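Local coordinates for conserved exported protein (Bacteroides fragilis, PDB 3CLW) that is of unknown function but probably hydrolyses O-glycosidic bonds, as a TIM-barrel relative of glycoside hydrolase family 30, at residues Trp37-Glu40 with Lys41-Ile45; Ala161-Leu164 with Val165-Gln169; Asn184-Asn188 with Gly189-Ala193; Lys417-Asp420 with Leu421-Ala424. All coordinates share one frame; numbering follows the deposited sequence.

Interaction 1: residues Trp37-Glu40 with Lys41-Ile45; sequences WPQE and KKEKI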
ATOM      1  N   TRP A  37      -2.245  -7.418 -22.982  1.00 34.77           N
ATOM      2  CA  TRP A  37      -3.361  -6.528 -23.278  1.00 33.56           C
ATOM      3  C   TRP A  37      -3.013  -5.579 -24.435  1.00 34.19           C
ATOM      4  O   TRP A  37      -1.828  -5.320 -24.679  1.00 34.06           O
ATOM      5  CB  TRP A  37      -3.783  -5.755 -22.030  1.00 31.91           C
ATOM      6  CG  TRP A  37      -4.721  -6.549 -21.167  1.00 31.25           C
ATOM      7  CD1 TRP A  37      -4.615  -7.884 -20.829  1.00 29.38           C
ATOM      8  CD2 TRP A  37      -5.893  -6.062 -20.522  1.00 29.32           C
ATOM      9  NE1 TRP A  37      -5.649  -8.240 -20.011  1.00 32.40           N
ATOM     10  CE2 TRP A  37      -6.448  -7.141 -19.799  1.00 30.26           C
ATOM     11  CE3 TRP A  37      -6.526  -4.805 -20.473  1.00 29.40           C
ATOM     12  CZ2 TRP A  37      -7.624  -7.016 -19.048  1.00 29.83           C
ATOM     13  CZ3 TRP A  37      -7.690  -4.684 -19.745  1.00 30.56           C
ATOM     14  CH2 TRP A  37      -8.220  -5.786 -19.026  1.00 29.82           C
ATOM     15  N   PRO A  38      -4.036  -5.079 -25.163  1.00 34.62           N
ATOM     16  CA  PRO A  38      -3.859  -4.041 -26.179  1.00 35.27           C
ATOM     17  C   PRO A  38      -3.115  -2.812 -25.632  1.00 36.68           C
ATOM     18  O   PRO A  38      -3.393  -2.360 -24.526  1.00 37.33           O
ATOM     19  CB  PRO A  38      -5.302  -3.660 -26.541  1.00 34.70           C
ATOM     20  CG  PRO A  38      -6.061  -4.888 -26.296  1.00 35.25           C
ATOM     21  CD  PRO A  38      -5.435  -5.518 -25.073  1.00 34.12           C
ATOM     22  N   GLN A  39      -2.204  -2.282 -26.432  1.00 37.84           N
ATOM     23  CA  GLN A  39      -1.349  -1.155 -26.088  1.00 39.01           C
ATOM     24  C   GLN A  39      -2.129  -0.022 -25.455  1.00 39.37           C
ATOM     25  O   GLN A  39      -1.747   0.492 -24.388  1.00 39.40           O
ATOM     26  CB  GLN A  39      -0.623  -0.650 -27.346  1.00 39.74           C
ATOM     27  CG  GLN A  39       0.516   0.334 -27.105  1.00 42.11           C
ATOM     28  CD  GLN A  39       1.742  -0.309 -26.473  1.00 46.53           C
ATOM     29  OE1 GLN A  39       2.025  -1.488 -26.698  1.00 48.96           O
ATOM     30  NE2 GLN A  39       2.482   0.468 -25.675  1.00 46.50           N
ATOM     31  N   GLU A  40      -3.225   0.367 -26.091  1.00 39.39           N
ATOM     32  CA  GLU A  40      -3.962   1.536 -25.632  1.00 40.42           C
ATOM     33  C   GLU A  40      -4.572   1.323 -24.276  1.00 39.14           C
ATOM     34  O   GLU A  40      -4.701   2.273 -23.530  1.00 39.38           O
ATOM     35  CB  GLU A  40      -5.058   1.932 -26.608  1.00 41.33           C
ATOM     36  CG  GLU A  40      -4.555   2.860 -27.697  1.00 47.38           C
ATOM     37  CD  GLU A  40      -5.695   3.481 -28.533  1.00 56.45           C
ATOM     38  OE1 GLU A  40      -5.616   3.384 -29.787  1.00 59.97           O
ATOM     39  OE2 GLU A  40      -6.669   4.046 -27.944  1.00 58.69           O
ATOM     40  N   LYS A  41      -4.975   0.089 -23.984  1.00 37.95           N
ATOM     41  CA  LYS A  41      -5.540  -0.246 -22.680  1.00 38.16           C
ATOM     42  C   LYS A  41      -4.470  -0.286 -21.550  1.00 37.41           C
ATOM     43  O   LYS A  41      -4.662   0.295 -20.503  1.00 37.25           O
ATOM     44  CB  LYS A  41      -6.316  -1.572 -22.771  1.00 38.03           C
ATOM     45  CG  LYS A  41      -7.490  -1.495 -23.762  1.00 37.28           C
ATOM     46  CD  LYS A  41      -8.446  -2.652 -23.578  1.00 36.66           C
ATOM     47  CE  LYS A  41      -9.618  -2.560 -24.580  1.00 37.21           C
ATOM     48  NZ  LYS A  41     -10.310  -3.846 -24.630  1.00 36.95           N
ATOM     49  N   LYS A  42      -3.370  -0.995 -21.794  1.00 37.26           N
ATOM     50  CA  LYS A  42      -2.125  -0.924 -20.994  1.00 37.34           C
ATOM     51  C   LYS A  42      -1.764   0.524 -20.591  1.00 37.52           C
ATOM     52  O   LYS A  42      -1.509   0.837 -19.392  1.00 36.81           O
ATOM     53  CB  LYS A  42      -0.972  -1.454 -21.862  1.00 36.50           C
ATOM     54  CG  LYS A  42      -0.615  -2.856 -21.607  1.00 36.49           C
ATOM     55  CD  LYS A  42       0.044  -3.520 -22.774  1.00 36.33           C
ATOM     56  CE  LYS A  42       1.396  -3.018 -23.162  1.00 34.97           C
ATOM     57  NZ  LYS A  42       2.193  -4.166 -23.700  1.00 31.64           N
ATOM     58  N   GLU A  43      -1.722   1.392 -21.611  1.00 37.65           N
ATOM     59  CA  GLU A  43      -1.319   2.788 -21.436  1.00 38.47           C
ATOM     60  C   GLU A  43      -2.297   3.545 -20.584  1.00 37.63           C
ATOM     61  O   GLU A  43      -1.898   4.331 -19.724  1.00 37.60           O
ATOM     62  CB  GLU A  43      -1.168   3.479 -22.779  1.00 38.54           C
ATOM     63  CG  GLU A  43      -0.345   2.654 -23.698  1.00 43.98           C
ATOM     64  CD  GLU A  43       0.994   3.230 -24.011  1.00 50.39           C
ATOM     65  OE1 GLU A  43       1.779   3.512 -23.070  1.00 52.79           O
ATOM     66  OE2 GLU A  43       1.255   3.401 -25.232  1.00 55.18           O
ATOM     67  N   LYS A  44      -3.575   3.318 -20.848  1.00 37.21           N
ATOM     68  CA  LYS A  44      -4.647   3.900 -20.061  1.00 37.07           C
ATOM     69  C   LYS A  44      -4.563   3.511 -18.568  1.00 35.60           C
ATOM     70  O   LYS A  44      -4.727   4.360 -17.704  1.00 34.83           O
ATOM     71  CB  LYS A  44      -5.998   3.510 -20.662  1.00 37.42           C
ATOM     72  CG  LYS A  44      -7.235   3.838 -19.803  1.00 40.83           C
ATOM     73  CD  LYS A  44      -7.486   5.341 -19.673  1.00 49.92           C
ATOM     74  CE  LYS A  44      -9.013   5.639 -19.800  1.00 55.51           C
ATOM     75  NZ  LYS A  44      -9.309   7.074 -20.176  1.00 57.75           N
ATOM     76  N   ILE A  45      -4.357   2.227 -18.287  1.00 35.14           N
ATOM     77  CA  ILE A  45      -4.154   1.760 -16.891  1.00 34.40           C
ATOM     78  C   ILE A  45      -2.950   2.508 -16.289  1.00 34.17           C
ATOM     79  O   ILE A  45      -3.078   3.139 -15.255  1.00 34.49           O
ATOM     80  CB  ILE A  45      -3.973   0.223 -16.827  1.00 34.62           C
ATOM     81  CG1 ILE A  45      -5.286  -0.484 -17.188  1.00 32.39           C
ATOM     82  CG2 ILE A  45      -3.458  -0.238 -15.442  1.00 33.33           C
ATOM     83  CD1 ILE A  45      -5.156  -2.006 -17.403  1.00 33.04           C
TER
HETATM   84  O   HOH W   1       0.703  -6.083 -24.603  1.00 41.05           O
HETATM   85  O   HOH W   2       4.503  -3.104 -25.653  1.00 44.41           O

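Interaction 2: residues Ala161-Leu164 with Val165-Gln169; sequences ARFL and VKSAQ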
ATOM      1  N   ALA A 161      18.856 -13.626   0.342  1.00 33.53           N
ATOM      2  CA  ALA A 161      19.234 -12.197   0.413  1.00 32.36           C
ATOM      3  C   ALA A 161      20.047 -11.782  -0.811  1.00 31.82           C
ATOM      4  O   ALA A 161      19.823 -10.693  -1.366  1.00 31.79           O
ATOM      5  CB  ALA A 161      19.983 -11.875   1.708  1.00 30.99           C
ATOM      6  N   ARG A 162      20.975 -12.642  -1.239  1.00 30.89           N
ATOM      7  CA  ARG A 162      21.772 -12.332  -2.401  1.00 31.98           C
ATOM      8  C   ARG A 162      20.940 -12.263  -3.708  1.00 31.09           C
ATOM      9  O   ARG A 162      21.197 -11.428  -4.564  1.00 30.56           O
ATOM     10  CB  ARG A 162      22.937 -13.294  -2.548  1.00 32.27           C
ATOM     11  CG  ARG A 162      24.110 -12.985  -1.571  1.00 36.90           C
ATOM     12  CD  ARG A 162      25.381 -13.679  -2.044  1.00 39.07           C
ATOM     13  NE  ARG A 162      25.220 -15.128  -2.074  1.00 45.48           N
ATOM     14  CZ  ARG A 162      25.537 -15.954  -1.066  1.00 51.64           C
ATOM     15  NH1 ARG A 162      26.031 -15.484   0.092  1.00 49.90           N
ATOM     16  NH2 ARG A 162      25.350 -17.272  -1.209  1.00 53.81           N
ATOM     17  N   PHE A 163      19.963 -13.161  -3.824  1.00 31.36           N
ATOM     18  CA  PHE A 163      19.026 -13.201  -4.931  1.00 31.21           C
ATOM     19  C   PHE A 163      18.222 -11.894  -5.011  1.00 31.13           C
ATOM     20  O   PHE A 163      18.171 -11.286  -6.071  1.00 31.03           O
ATOM     21  CB  PHE A 163      18.074 -14.397  -4.805  1.00 30.80           C
ATOM     22  CG  PHE A 163      16.838 -14.276  -5.665  1.00 30.24           C
ATOM     23  CD1 PHE A 163      16.917 -14.429  -7.051  1.00 30.19           C
ATOM     24  CD2 PHE A 163      15.597 -14.002  -5.087  1.00 31.83           C
ATOM     25  CE1 PHE A 163      15.777 -14.312  -7.870  1.00 30.33           C
ATOM     26  CE2 PHE A 163      14.427 -13.904  -5.892  1.00 29.83           C
ATOM     27  CZ  PHE A 163      14.547 -14.046  -7.302  1.00 30.50           C
ATOM     28  N   LEU A 164      17.624 -11.489  -3.886  1.00 30.69           N
ATOM     29  CA  LEU A 164      16.884 -10.228  -3.777  1.00 30.77           C
ATOM     30  C   LEU A 164      17.730  -8.981  -4.075  1.00 30.83           C
ATOM     31  O   LEU A 164      17.269  -8.084  -4.767  1.00 30.67           O
ATOM     32  CB  LEU A 164      16.253 -10.080  -2.400  1.00 30.88           C
ATOM     33  CG  LEU A 164      15.167 -11.082  -2.014  1.00 30.50           C
ATOM     34  CD1 LEU A 164      14.798 -10.896  -0.560  1.00 27.00           C
ATOM     35  CD2 LEU A 164      13.940 -10.813  -2.899  1.00 30.21           C
ATOM     36  N   VAL A 165      18.967  -8.955  -3.586  1.00 30.44           N
ATOM     37  CA  VAL A 165      19.869  -7.842  -3.843  1.00 30.57           C
ATOM     38  C   VAL A 165      20.336  -7.791  -5.290  1.00 30.72           C
ATOM     39  O   VAL A 165      20.358  -6.727  -5.875  1.00 30.54           O
ATOM     40  CB  VAL A 165      21.090  -7.810  -2.867  1.00 30.56           C
ATOM     41  CG1 VAL A 165      22.188  -6.891  -3.391  1.00 29.80           C
ATOM     42  CG2 VAL A 165      20.642  -7.367  -1.494  1.00 31.35           C
ATOM     43  N   LYS A 166      20.721  -8.933  -5.857  1.00 31.56           N
ATOM     44  CA  LYS A 166      21.112  -8.984  -7.273  1.00 31.95           C
ATOM     45  C   LYS A 166      19.983  -8.528  -8.231  1.00 31.71           C
ATOM     46  O   LYS A 166      20.263  -7.884  -9.236  1.00 31.70           O
ATOM     47  CB  LYS A 166      21.627 -10.371  -7.686  1.00 32.75           C
ATOM     48  CG  LYS A 166      21.670 -10.580  -9.238  1.00 34.80           C
ATOM     49  CD  LYS A 166      22.882 -11.337  -9.657  1.00 38.65           C
ATOM     50  CE  LYS A 166      22.956 -11.454 -11.176  1.00 40.08           C
ATOM     51  NZ  LYS A 166      24.087 -12.323 -11.564  1.00 39.77           N
ATOM     52  N   SER A 167      18.742  -8.903  -7.920  1.00 31.58           N
ATOM     53  CA  SER A 167      17.560  -8.505  -8.706  1.00 31.81           C
ATOM     54  C   SER A 167      17.355  -6.983  -8.646  1.00 32.36           C
ATOM     55  O   SER A 167      17.158  -6.328  -9.692  1.00 32.18           O
ATOM     56  CB  SER A 167      16.295  -9.215  -8.204  1.00 31.43           C
ATOM     57  OG  SER A 167      16.366 -10.610  -8.369  1.00 31.08           O
ATOM     58  N   ALA A 168      17.378  -6.431  -7.426  1.00 32.04           N
ATOM     59  CA  ALA A 168      17.308  -4.984  -7.262  1.00 32.95           C
ATOM     60  C   ALA A 168      18.445  -4.292  -8.005  1.00 32.49           C
ATOM     61  O   ALA A 168      18.230  -3.283  -8.686  1.00 33.09           O
ATOM     62  CB  ALA A 168      17.306  -4.552  -5.760  1.00 31.94           C
ATOM     63  N   GLN A 169      19.645  -4.832  -7.869  1.00 32.57           N
ATOM     64  CA  GLN A 169      20.803  -4.202  -8.504  1.00 33.06           C
ATOM     65  C   GLN A 169      20.688  -4.238 -10.009  1.00 31.77           C
ATOM     66  O   GLN A 169      21.026  -3.256 -10.667  1.00 32.78           O
ATOM     67  CB  GLN A 169      22.118  -4.837  -8.084  1.00 32.17           C
ATOM     68  CG  GLN A 169      23.354  -4.066  -8.587  1.00 34.49           C
ATOM     69  CD  GLN A 169      24.677  -4.636  -8.008  1.00 36.82           C
ATOM     70  OE1 GLN A 169      24.746  -5.798  -7.577  1.00 42.75           O
ATOM     71  NE2 GLN A 169      25.710  -3.818  -7.992  1.00 37.94           N
TER

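Interaction 3: residues Asn184-Asn188 with Gly189-Ala193; sequences NNEPN and GQWHA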
ATOM      1  N   ASN A 184       9.593 -10.587   3.306  1.00 34.52           N
ATOM      2  CA  ASN A 184       8.569 -11.472   3.884  1.00 35.29           C
ATOM      3  C   ASN A 184       7.202 -10.821   3.921  1.00 34.92           C
ATOM      4  O   ASN A 184       7.080  -9.637   4.287  1.00 35.58           O
ATOM      5  CB  ASN A 184       8.959 -11.875   5.311  1.00 35.39           C
ATOM      6  CG  ASN A 184      10.263 -12.674   5.367  1.00 37.47           C
ATOM      7  OD1 ASN A 184      11.369 -12.109   5.257  1.00 34.47           O
ATOM      8  ND2 ASN A 184      10.139 -14.005   5.547  1.00 37.76           N
ATOM      9  N   ASN A 185       6.185 -11.588   3.531  1.00 33.90           N
ATOM     10  CA  ASN A 185       4.815 -11.116   3.544  1.00 34.00           C
ATOM     11  C   ASN A 185       3.965 -11.859   4.551  1.00 34.02           C
ATOM     12  O   ASN A 185       3.996 -13.093   4.624  1.00 34.31           O
ATOM     13  CB  ASN A 185       4.168 -11.317   2.181  1.00 34.61           C
ATOM     14  CG  ASN A 185       2.731 -10.811   2.141  1.00 34.88           C
ATOM     15  OD1 ASN A 185       2.491  -9.637   2.421  1.00 37.64           O
ATOM     16  ND2 ASN A 185       1.778 -11.682   1.759  1.00 31.33           N
ATOM     17  N   GLU A 186       3.181 -11.109   5.305  1.00 34.01           N
ATOM     18  CA  GLU A 186       2.282 -11.692   6.300  1.00 34.89           C
ATOM     19  C   GLU A 186       2.884 -12.963   6.965  1.00 34.76           C
ATOM     20  O   GLU A 186       2.327 -14.047   6.868  1.00 33.38           O
ATOM     21  CB  GLU A 186       0.902 -11.917   5.674  1.00 33.55           C
ATOM     22  CG  GLU A 186       0.317 -10.615   5.122  1.00 35.13           C
ATOM     23  CD  GLU A 186      -1.137 -10.705   4.660  1.00 36.48           C
ATOM     24  OE1 GLU A 186      -1.675 -11.812   4.549  1.00 38.24           O
ATOM     25  OE2 GLU A 186      -1.761  -9.652   4.425  1.00 38.19           O
ATOM     26  N   PRO A 187       4.047 -12.813   7.633  1.00 35.35           N
ATOM     27  CA  PRO A 187       4.710 -13.984   8.227  1.00 36.60           C
ATOM     28  C   PRO A 187       3.941 -14.616   9.410  1.00 37.37           C
ATOM     29  O   PRO A 187       4.210 -15.754   9.776  1.00 38.55           O
ATOM     30  CB  PRO A 187       6.082 -13.437   8.654  1.00 35.78           C
ATOM     31  CG  PRO A 187       5.853 -12.024   8.921  1.00 36.22           C
ATOM     32  CD  PRO A 187       4.808 -11.576   7.896  1.00 35.46           C
ATOM     33  N   ASN A 188       2.960 -13.904   9.948  1.00 38.59           N
ATOM     34  CA  ASN A 188       1.987 -14.454  10.908  1.00 38.99           C
ATOM     35  C   ASN A 188       1.080 -15.543  10.316  1.00 39.82           C
ATOM     36  O   ASN A 188       0.516 -16.364  11.040  1.00 40.78           O
ATOM     37  CB  ASN A 188       1.092 -13.318  11.402  1.00 38.78           C
ATOM     38  CG  ASN A 188       0.400 -12.578  10.247  1.00 39.73           C
ATOM     39  OD1 ASN A 188       0.998 -11.728   9.565  1.00 37.57           O
ATOM     40  ND2 ASN A 188      -0.870 -12.906  10.025  1.00 38.98           N
ATOM     41  N   GLY A 189       0.923 -15.547   8.999  1.00 39.57           N
ATOM     42  CA  GLY A 189      -0.107 -16.351   8.367  1.00 39.96           C
ATOM     43  C   GLY A 189       0.186 -17.830   8.306  1.00 40.50           C
ATOM     44  O   GLY A 189       1.338 -18.241   8.145  1.00 40.44           O
ATOM     45  N   GLN A 190      -0.869 -18.626   8.420  1.00 40.80           N
ATOM     46  CA  GLN A 190      -0.777 -20.057   8.179  1.00 42.54           C
ATOM     47  C   GLN A 190      -0.856 -20.332   6.684  1.00 41.76           C
ATOM     48  O   GLN A 190      -1.875 -20.797   6.180  1.00 42.86           O
ATOM     49  CB  GLN A 190      -1.878 -20.844   8.912  1.00 42.42           C
ATOM     50  CG  GLN A 190      -1.633 -22.359   8.959  1.00 43.92           C
ATOM     51  CD  GLN A 190      -2.770 -23.096   9.648  1.00 45.04           C
ATOM     52  OE1 GLN A 190      -3.823 -23.290   9.064  1.00 51.05           O
ATOM     53  NE2 GLN A 190      -2.563 -23.489  10.901  1.00 48.00           N
ATOM     54  N   TRP A 191       0.252 -20.091   5.994  1.00 41.00           N
ATOM     55  CA  TRP A 191       0.329 -20.251   4.546  1.00 39.74           C
ATOM     56  C   TRP A 191       0.282 -21.691   4.039  1.00 40.40           C
ATOM     57  O   TRP A 191      -0.114 -21.924   2.885  1.00 39.76           O
ATOM     58  CB  TRP A 191       1.546 -19.496   4.017  1.00 38.37           C
ATOM     59  CG  TRP A 191       1.316 -18.027   4.168  1.00 38.48           C
ATOM     60  CD1 TRP A 191       1.844 -17.191   5.136  1.00 37.72           C
ATOM     61  CD2 TRP A 191       0.439 -17.215   3.371  1.00 37.58           C
ATOM     62  NE1 TRP A 191       1.356 -15.914   4.977  1.00 37.02           N
ATOM     63  CE2 TRP A 191       0.508 -15.890   3.893  1.00 37.71           C
ATOM     64  CE3 TRP A 191      -0.399 -17.475   2.256  1.00 37.81           C
ATOM     65  CZ2 TRP A 191      -0.246 -14.827   3.353  1.00 37.25           C
ATOM     66  CZ3 TRP A 191      -1.135 -16.413   1.704  1.00 36.44           C
ATOM     67  CH2 TRP A 191      -1.055 -15.111   2.258  1.00 37.73           C
ATOM     68  N   HIS A 192       0.670 -22.659   4.871  1.00 40.88           N
ATOM     69  CA  HIS A 192       0.679 -24.056   4.391  1.00 42.29           C
ATOM     70  C   HIS A 192      -0.727 -24.602   4.122  1.00 42.72           C
ATOM     71  O   HIS A 192      -0.877 -25.562   3.374  1.00 43.09           O
ATOM     72  CB  HIS A 192       1.507 -25.005   5.288  1.00 42.31           C
ATOM     73  CG  HIS A 192       0.804 -25.441   6.535  1.00 43.46           C
ATOM     74  ND1 HIS A 192       0.838 -24.712   7.707  1.00 46.63           N
ATOM     75  CD2 HIS A 192       0.049 -26.537   6.796  1.00 45.07           C
ATOM     76  CE1 HIS A 192       0.148 -25.348   8.641  1.00 45.50           C
ATOM     77  NE2 HIS A 192      -0.352 -26.449   8.108  1.00 44.55           N
ATOM     78  N   ALA A 193      -1.743 -23.966   4.703  1.00 43.41           N
ATOM     79  CA  ALA A 193      -3.152 -24.277   4.404  1.00 44.55           C
ATOM     80  C   ALA A 193      -3.718 -23.664   3.079  1.00 44.72           C
ATOM     81  O   ALA A 193      -4.932 -23.750   2.821  1.00 44.75           O
ATOM     82  CB  ALA A 193      -4.038 -23.849   5.594  1.00 44.89           C
TER

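Interaction 4: residues Lys417-Asp420 with Leu421-Ala424; sequences KISD and LEAA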
ATOM      1  N   LYS A 417     -13.712  20.660  19.836  1.00 60.65           N
ATOM      2  CA  LYS A 417     -13.068  19.348  19.916  1.00 60.03           C
ATOM      3  C   LYS A 417     -14.029  18.209  19.586  1.00 59.57           C
ATOM      4  O   LYS A 417     -15.163  18.191  20.071  1.00 59.63           O
ATOM      5  CB  LYS A 417     -12.487  19.147  21.320  1.00 60.70           C
ATOM      6  N   ILE A 418     -13.579  17.286  18.732  1.00 58.72           N
ATOM      7  CA  ILE A 418     -14.306  16.036  18.439  1.00 57.74           C
ATOM      8  C   ILE A 418     -13.401  14.877  18.808  1.00 56.76           C
ATOM      9  O   ILE A 418     -12.183  15.015  18.720  1.00 56.88           O
ATOM     10  CB  ILE A 418     -14.655  15.909  16.924  1.00 58.10           C
ATOM     11  N   SER A 419     -13.966  13.740  19.219  1.00 55.59           N
ATOM     12  CA  SER A 419     -13.138  12.548  19.452  1.00 54.41           C
ATOM     13  C   SER A 419     -12.799  11.815  18.138  1.00 54.05           C
ATOM     14  O   SER A 419     -13.535  11.910  17.144  1.00 53.78           O
ATOM     15  CB  SER A 419     -13.793  11.576  20.439  1.00 54.09           C
ATOM     16  OG  SER A 419     -15.059  11.147  19.984  1.00 53.51           O
ATOM     17  N   ASP A 420     -11.680  11.089  18.156  1.00 52.99           N
ATOM     18  CA  ASP A 420     -11.259  10.246  17.049  1.00 51.99           C
ATOM     19  C   ASP A 420     -12.432   9.403  16.607  1.00 51.65           C
ATOM     20  O   ASP A 420     -12.704   9.294  15.406  1.00 50.75           O
ATOM     21  CB  ASP A 420     -10.130   9.320  17.494  1.00 51.95           C
ATOM     22  CG  ASP A 420      -8.840  10.056  17.793  1.00 50.40           C
ATOM     23  OD1 ASP A 420      -8.651  11.203  17.322  1.00 46.44           O
ATOM     24  OD2 ASP A 420      -8.005   9.459  18.506  1.00 51.02           O
ATOM     25  N   LEU A 421     -13.134   8.843  17.597  1.00 51.31           N
ATOM     26  CA  LEU A 421     -14.275   7.950  17.384  1.00 51.17           C
ATOM     27  C   LEU A 421     -15.470   8.647  16.759  1.00 51.10           C
ATOM     28  O   LEU A 421     -16.182   8.044  15.954  1.00 51.39           O
ATOM     29  CB  LEU A 421     -14.696   7.241  18.683  1.00 50.91           C
ATOM     30  CG  LEU A 421     -15.992   6.390  18.633  1.00 51.82           C
ATOM     31  CD1 LEU A 421     -15.958   5.228  17.636  1.00 51.72           C
ATOM     32  CD2 LEU A 421     -16.386   5.864  20.029  1.00 51.58           C
ATOM     33  N   GLU A 422     -15.705   9.903  17.126  1.00 50.63           N
ATOM     34  CA  GLU A 422     -16.876  10.594  16.623  1.00 50.85           C
ATOM     35  C   GLU A 422     -16.599  11.039  15.214  1.00 49.53           C
ATOM     36  O   GLU A 422     -17.452  10.912  14.343  1.00 49.33           O
ATOM     37  CB  GLU A 422     -17.304  11.751  17.543  1.00 50.86           C
ATOM     38  CG  GLU A 422     -18.200  11.258  18.698  1.00 53.13           C
ATOM     39  CD  GLU A 422     -18.392  12.262  19.860  1.00 53.34           C
ATOM     40  OE1 GLU A 422     -17.830  13.400  19.794  1.00 54.64           O
ATOM     41  OE2 GLU A 422     -19.115  11.874  20.839  1.00 53.75           O
ATOM     42  N   ALA A 423     -15.383  11.521  14.983  1.00 48.80           N
ATOM     43  CA  ALA A 423     -14.947  11.912  13.644  1.00 47.82           C
ATOM     44  C   ALA A 423     -15.130  10.784  12.624  1.00 47.38           C
ATOM     45  O   ALA A 423     -15.555  11.038  11.500  1.00 46.67           O
ATOM     46  CB  ALA A 423     -13.516  12.368  13.677  1.00 48.05           C
ATOM     47  N   ALA A 424     -14.848   9.545  13.034  1.00 47.36           N
ATOM     48  CA  ALA A 424     -14.938   8.375  12.150  1.00 47.91           C
ATOM     49  C   ALA A 424     -16.319   8.145  11.500  1.00 48.60           C
ATOM     50  O   ALA A 424     -16.419   7.486  10.454  1.00 48.67           O
ATOM     51  CB  ALA A 424     -14.485   7.126  12.881  1.00 48.19           C
TER

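Interaction 1: residues Trp37-Glu40 with Lys41-Ile45
The indole of Trp-37 meets the CB of Lys-41 at its six-membered edge, close to the ring plane, with CE3 4.0 Å from that CB. The two side chains cross at about a right angle. CD1 of Ile-45 approaches the same part of the indole obliquely, 4.4 Å from CZ3. A second pair of flat groups lies further along: the amide of Gln-39 and the carboxylate of Glu-43 stand almost perpendicular (89°), joined by a weak though straight bond from NE2 to OE2 (3.2 Å). Glu-43 turns its other oxygen, OE1, to Arg-120 in a salt bridge. The segment forms the start of helix 39-50, with Pro-38 at the N-cap position. The carbonyl O of Pro-38 takes the backbone N of Lys-42 at 3.1 Å, while the N of Lys-41 makes a weak bond to the same oxygen. Lys-42 folds back over this start, bent at its outer torsions (chi3 67°), so that NZ returns to the N-terminal side. There it bonds to Gly-34 O and donates to two waters; one water bridges to Trp-37 O, with 2.6 Å separating that oxygen from the water, and the other to Gln-39 OE1. Trp-37 NE1 bonds to Leu-381 O. The extended Lys-41 carries NZ to a salt bridge with Asp-384, while Ile-45 also packs on Phe-113 of helix 108-119.

Interaction 2: residues Ala161-Leu164 with Val165-Gln169
Val-165 N donates to Ala-161 O at 2.9 Å, and Lys-166 N repeats the i to i-4 step to Arg-162 O. Ala-168 N closes on Leu-164 O in a nearly straight bond (170°). This is the hydrogen bonding of a regular alpha helix, with one side-chain addition. The addition is at Phe-163: its carbonyl O accepts from Ser-167 N at 3.1 Å and also from Ser-167 OG at 3.0 Å. The two donors reach it from opposite faces of the carbonyl plane, and the hydroxyl's hydrogen is thereby used within its own helix. With chi1 at -64°, OG lies beside its own backbone N and points back along the helix, which brings it to the preceding turn.

The aromatic contact follows from the same placement. Ser-167 OG sits over one face of the Phe-163 ring, displaced toward the rim, with CE1 its nearest ring atom at 3.8 Å. By van der Waals contact, Val-165 CG2 lies 3.4 Å from Ala-161 O. Of the charged groups, Arg-162 pairs with Asp-158, one turn earlier, and Lys-166 makes a cation-pi contact with Tyr-102.

From helix 157-173, Val-165 packs on Ala-217, Ile-218 and Ala-221 of helix 204-221, whereas Leu-164 and Ala-168 lie against Ile-181 of strand 178-182, and Phe-163 meets the loop residues Cys-94 and Leu-96.

Interaction 3: residues Asn184-Asn188 with Gly189-Ala193
Glu-186 touches Trp-191 with both its side chain and its backbone. Starting at CB, the first neighbour is the indole carbon CZ2, 3.9 Å away. The chain then runs extended beyond CG, and OE1 comes to 3.5 Å from the same CZ2; the carboxylate is turned 37° from the ring plane. OE2, at the tip, bonds to ND1 of His-277.

The carbonyl of Glu-186 does the polar work across the contact. Its O accepts the indole NE1 of Trp-191 at 2.8 Å, lying in the ring plane, and the N of Gly-189 at 3.0 Å. One oxygen thus holds both the indole and the closing residue of the type I turn from Glu-186 to Gly-189, its two donors arriving from opposite faces of the carbonyl plane. Asn-188 OD1 bonds to Gly-233 N, tying the turn to the loop after strand 226-232.

The Asn-185, Glu-186, Pro-187 sequence just beyond strand 178-182 matches the Asn-Glu-Pro signature of clan GH-A glycosidases. In those relatives this glutamate is the general acid/base, a role that Glu-186 probably shares, in what would be the active-site cleft of the barrel.

Interaction 4: residues Lys417-Asp420 with Leu421-Ala424
Ser-419 O accepts the backbone N of Ala-423 in the straightest bond of this turn, 2.9 Å long with an N-H...O angle of 177°. The same residue also caps the helix with its side chain: OG takes the N of Glu-422 at 3.2 Å, the N-cap bond that gives a partner to one of the amides left over at a helix start. OG occupies the position between backbone N and carbonyl carbon (chi1 59°), which swings it over the first turn. Glu-422 N also makes a weak, bent hydrogen bond to Ser-419 O. One residue on, Ala-424 N reaches Asp-420 O at 3.2 Å.

Outside these bonds the contact is mostly one of van der Waals fit. The Glu-422 side chain, extended beyond CG, runs past the serine, with CB and CG each 3.4 Å from Ser-419 OG. Its OE1 stays 3.9 Å from Ser-419 N, so the reciprocal half of a capping box is not made. Ala-423 CB rests 3.5 Å from Ser-419 O. Asp-420, at the first helical position, sends OD2 to the amide of Asn-293; its negative charge would probably suit the positive end of the helix dipole.

The short helix 420-423 lies in the connection between the antiparallel strands 408-414 and 427-433. It rests against helix 285-300, where Leu-421 meets Ala-285 and Thr-286 and Ala-424 also touches Ala-285, while Ala-424 O bonds to Arg-340 of helix 328-347.

In the fold
The four contacts follow one another in sequence without touching. Interactions 2 and 3 are the closest pair: their nearest atoms are about 6 Å apart, and helix 157-173 is joined to the loop 184-193 by strand 178-182. Only interaction 3 carries the probable catalytic motif. Interaction 1 begins a helix about 21 Å, between nearest atoms, from both of them. Interaction 4 has its centre about 45 Å from that of interaction 2, on the opposite side of the chain's centre; its nearest atoms are about 23 Å from those of interaction 3. Interactions 1 and 4 both start helices, interaction 4 with a serine side-chain cap and interaction 1 with a proline at the N-cap position.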